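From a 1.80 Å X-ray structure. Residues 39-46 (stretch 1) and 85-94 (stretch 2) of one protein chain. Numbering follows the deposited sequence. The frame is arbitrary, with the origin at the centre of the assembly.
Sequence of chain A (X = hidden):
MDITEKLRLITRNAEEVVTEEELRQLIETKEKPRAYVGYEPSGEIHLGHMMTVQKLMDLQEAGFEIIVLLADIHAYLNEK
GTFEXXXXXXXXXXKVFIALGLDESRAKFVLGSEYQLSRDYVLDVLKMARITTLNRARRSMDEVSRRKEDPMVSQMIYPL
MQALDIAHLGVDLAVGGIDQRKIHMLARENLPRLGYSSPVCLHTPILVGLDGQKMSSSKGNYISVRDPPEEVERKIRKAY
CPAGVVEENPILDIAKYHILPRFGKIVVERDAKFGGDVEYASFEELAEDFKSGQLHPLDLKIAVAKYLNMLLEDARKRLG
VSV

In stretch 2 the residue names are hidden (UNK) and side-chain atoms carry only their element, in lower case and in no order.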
# COMPACT_ATOMS: atom_id res chain seq x y z
N TYR A 39 -11.01 -5.43 -15.44
CA TYR A 39 -11.68 -6.55 -14.80
C TYR A 39 -10.73 -7.42 -13.99
O TYR A 39 -9.66 -7.79 -14.48
CB TYR A 39 -12.32 -7.47 -15.85
CG TYR A 39 -13.33 -6.83 -16.77
CD1 TYR A 39 -12.96 -6.34 -18.02
CD2 TYR A 39 -14.68 -6.77 -16.41
CE1 TYR A 39 -13.90 -5.80 -18.90
CE2 TYR A 39 -15.63 -6.23 -17.28
CZ TYR A 39 -15.23 -5.75 -18.53
OH TYR A 39 -16.15 -5.22 -19.40
N GLU A 40 -11.12 -7.76 -12.77
CA GLU A 40 -10.30 -8.67 -11.97
C GLU A 40 -10.62 -10.02 -12.62
O GLU A 40 -11.79 -10.37 -12.74
CB GLU A 40 -10.76 -8.72 -10.51
CG GLU A 40 -10.63 -7.44 -9.73
CD GLU A 40 -11.02 -7.62 -8.28
OE1 GLU A 40 -11.33 -6.61 -7.61
OE2 GLU A 40 -11.02 -8.78 -7.80
N PRO A 41 -9.61 -10.78 -13.05
CA PRO A 41 -9.94 -12.07 -13.68
C PRO A 41 -10.89 -12.89 -12.81
O PRO A 41 -10.64 -13.10 -11.62
CB PRO A 41 -8.57 -12.72 -13.84
CG PRO A 41 -7.69 -11.54 -14.10
CD PRO A 41 -8.16 -10.54 -13.07
N SER A 42 -12.00 -13.34 -13.40
CA SER A 42 -13.00 -14.12 -12.68
C SER A 42 -13.31 -15.44 -13.38
O SER A 42 -13.50 -15.48 -14.59
CB SER A 42 -14.30 -13.31 -12.54
OG SER A 42 -15.33 -14.10 -11.97
N GLY A 43 -13.35 -16.51 -12.60
CA GLY A 43 -13.65 -17.81 -13.18
C GLY A 43 -15.00 -17.82 -13.86
O GLY A 43 -15.24 -18.59 -14.79
N GLU A 44 -15.90 -16.96 -13.40
CA GLU A 44 -17.23 -16.88 -13.98
C GLU A 44 -17.53 -15.53 -14.58
O GLU A 44 -17.58 -14.53 -13.87
CB GLU A 44 -18.30 -17.19 -12.93
CG GLU A 44 -18.24 -18.58 -12.34
CD GLU A 44 -19.60 -19.05 -11.88
OE1 GLU A 44 -20.42 -19.40 -12.75
OE2 GLU A 44 -19.85 -19.07 -10.65
N ILE A 45 -17.74 -15.50 -15.89
CA ILE A 45 -18.11 -14.27 -16.57
C ILE A 45 -19.63 -14.31 -16.60
O ILE A 45 -20.22 -15.31 -17.02
CB ILE A 45 -17.56 -14.26 -18.02
CG1 ILE A 45 -16.03 -14.35 -18.01
CG2 ILE A 45 -18.01 -13.00 -18.73
CD1 ILE A 45 -15.35 -13.23 -17.24
N HIS A 46 -20.29 -13.25 -16.13
CA HIS A 46 -21.74 -13.22 -16.09
C HIS A 46 -22.35 -11.97 -16.72
O HIS A 46 -21.65 -11.16 -17.33
CB HIS A 46 -22.23 -13.37 -14.64
CG HIS A 46 -21.63 -12.38 -13.70
ND1 HIS A 46 -21.88 -11.02 -13.77
CD2 HIS A 46 -20.78 -12.54 -12.66
CE1 HIS A 46 -21.22 -10.40 -12.82
NE2 HIS A 46 -20.54 -11.30 -12.12
N UNK A 85 -3.17 -19.07 -10.33
CA UNK A 85 -4.59 -19.26 -10.57
C UNK A 85 -5.15 -18.07 -11.35
O UNK A 85 -5.93 -18.24 -12.29
c UNK A 85 -4.79 -20.54 -8.39
c UNK A 85 -5.47 -20.62 -7.04
o UNK A 85 -5.61 -19.56 -6.38
o UNK A 85 -5.84 -21.74 -6.63
c UNK A 85 -5.33 -19.41 -9.25
N UNK A 86 -4.75 -16.87 -10.96
CA UNK A 86 -5.23 -15.66 -11.62
C UNK A 86 -4.75 -15.56 -13.06
O UNK A 86 -5.48 -15.08 -13.93
c UNK A 86 -4.98 -13.37 -8.48
c UNK A 86 -5.51 -14.41 -9.47
c UNK A 86 -5.10 -13.13 -11.62
c UNK A 86 -4.79 -14.41 -10.82
N UNK A 87 -3.53 -16.02 -13.33
CA UNK A 87 -2.99 -15.98 -14.68
C UNK A 87 -3.84 -16.83 -15.62
O UNK A 87 -4.10 -16.43 -16.76
c UNK A 87 -1.55 -16.48 -14.68
N UNK A 88 -4.27 -17.99 -15.13
CA UNK A 88 -5.09 -18.91 -15.91
C UNK A 88 -6.48 -18.35 -16.17
O UNK A 88 -7.01 -18.47 -17.27
o UNK A 88 -4.06 -23.00 -16.97
c UNK A 88 -4.03 -21.20 -15.40
c UNK A 88 -3.98 -21.76 -16.82
c UNK A 88 -5.21 -20.26 -15.19
o UNK A 88 -3.87 -20.97 -17.78
N UNK A 89 -7.09 -17.75 -15.15
CA UNK A 89 -8.42 -17.18 -15.33
C UNK A 89 -8.34 -16.00 -16.29
O UNK A 89 -9.26 -15.76 -17.08
c UNK A 89 -9.11 -17.83 -13.00
c UNK A 89 -9.00 -16.68 -13.98
c UNK A 89 -10.36 -16.05 -14.21
N UNK A 90 -7.24 -15.27 -16.24
CA UNK A 90 -7.05 -14.12 -17.12
C UNK A 90 -7.07 -14.53 -18.59
O UNK A 90 -7.68 -13.85 -19.42
c UNK A 90 -5.74 -13.42 -16.79
N UNK A 91 -6.41 -15.63 -18.92
CA UNK A 91 -6.38 -16.11 -20.30
C UNK A 91 -7.78 -16.54 -20.72
O UNK A 91 -8.22 -16.26 -21.83
o UNK A 91 -3.51 -15.91 -20.81
c UNK A 91 -3.98 -16.89 -20.19
o UNK A 91 -3.32 -17.55 -19.36
c UNK A 91 -5.41 -17.28 -20.45
N UNK A 92 -8.46 -17.23 -19.82
CA UNK A 92 -9.82 -17.69 -20.08
C UNK A 92 -10.72 -16.49 -20.32
O UNK A 92 -11.54 -16.50 -21.25
c UNK A 92 -13.76 -19.65 -20.13
c UNK A 92 -12.69 -18.25 -17.98
o UNK A 92 -15.95 -19.35 -19.21
c UNK A 92 -14.06 -18.45 -18.06
c UNK A 92 -11.83 -18.74 -18.97
c UNK A 92 -10.35 -18.49 -18.89
c UNK A 92 -12.39 -19.44 -20.04
c UNK A 92 -14.59 -19.15 -19.13
N UNK A 93 -10.59 -15.47 -19.48
CA UNK A 93 -11.40 -14.26 -19.62
C UNK A 93 -11.19 -13.57 -20.96
O UNK A 93 -12.15 -13.08 -21.56
n UNK A 93 -12.34 -14.85 -17.12
o UNK A 93 -11.68 -12.90 -16.21
c UNK A 93 -11.09 -13.27 -18.49
c UNK A 93 -11.73 -13.66 -17.17
N UNK A 94 -9.95 -13.52 -21.44
CA UNK A 94 -9.67 -12.88 -22.72
C UNK A 94 -10.44 -13.60 -23.82
O UNK A 94 -11.02 -12.97 -24.70
c UNK A 94 -7.76 -12.14 -24.29
c UNK A 94 -5.39 -12.38 -25.19
c UNK A 94 -6.31 -11.70 -24.18
c UNK A 94 -8.17 -12.90 -23.02
n UNK A 94 -5.47 -11.74 -26.54

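Position 85 carries three carbons in a row, the third bearing two oxygens, and nothing of it reaches stretch 1: Glu-85, exposed on a helix that runs through the whole stretch.

Position 86 has four carbons, forked at the first, one arm two carbons long. The one-carbon arm packs on the proline ring, 3.9 Å from Pro-41 CG. That is Ile-86, and the arm is its CG2.

At position 87 a single carbon points away from the loop, which makes it Ala-87. Position 88 shows three carbons ending in two oxygens; it starts sideways and its end leads away, so Glu-88 too takes no part.

Position 89 has one carbon bearing two more, directed toward the loop, and one methyl closely meets the backbone of Ser-42 and Gly-43. It is Val-89, in the t rotamer: Val-89 CG1 lies 3.1 Å from Ser-42 C and 3.4 Å from Gly-43 N, with Pro-41 CB at 3.8 Å.

Position 90 again offers one carbon, pointing sideways, its CB touching the proline ring 3.8 Å from Pro-41 CG, hence Ala-90. Here the backbones come nearest, Pro-41 CA to Ala-90 CA being 4.9 Å.

Position 91 has two carbons, the second with two oxygens, out of reach of the loop: Asp-91.

Position 92 bears one carbon and then a six-carbon ring with an oxygen. The ring comes alongside the loop backbone, one of its carbons 3.5 Å from Gly-43 O, while Ser-42 O lies at the ring edge. It is Tyr-92, and the carbon is CE2.

Position 93 has two carbons, the second carrying one oxygen and one nitrogen, both turned to the backbone of Ser-42. An amide fits this: Asn-93. Ser-42 N donates to Asn-93 OD1 at 2.9 Å, and Asn-93 ND2 donates to Ser-42 O, also at 2.9 Å and nearly straight at 171°.

Position 94 runs four carbons to a nitrogen, out of reach: Lys-94.

The contact works by joining a small apolar patch to one polar clamp. Pro-41 lies over Ile-86, Val-89 and Ala-90, and the next residue presents both its backbone N and O to a single amide, which supplies an acceptor and a donor at once. Ile-45 CD1 sits 3.4 Å from Asn-93 ND2. The CA-to-CB bond of Ser-42 points away from the helix, and its OG donates to Glu-44 O at 3.0 Å within the loop. The rule to read is that an irregular loop can be held on a helix through its backbone, with one asparagine matching the N and O of a single residue, Ser-42.

Stretch 2 (85-94) EIAEVADYNK
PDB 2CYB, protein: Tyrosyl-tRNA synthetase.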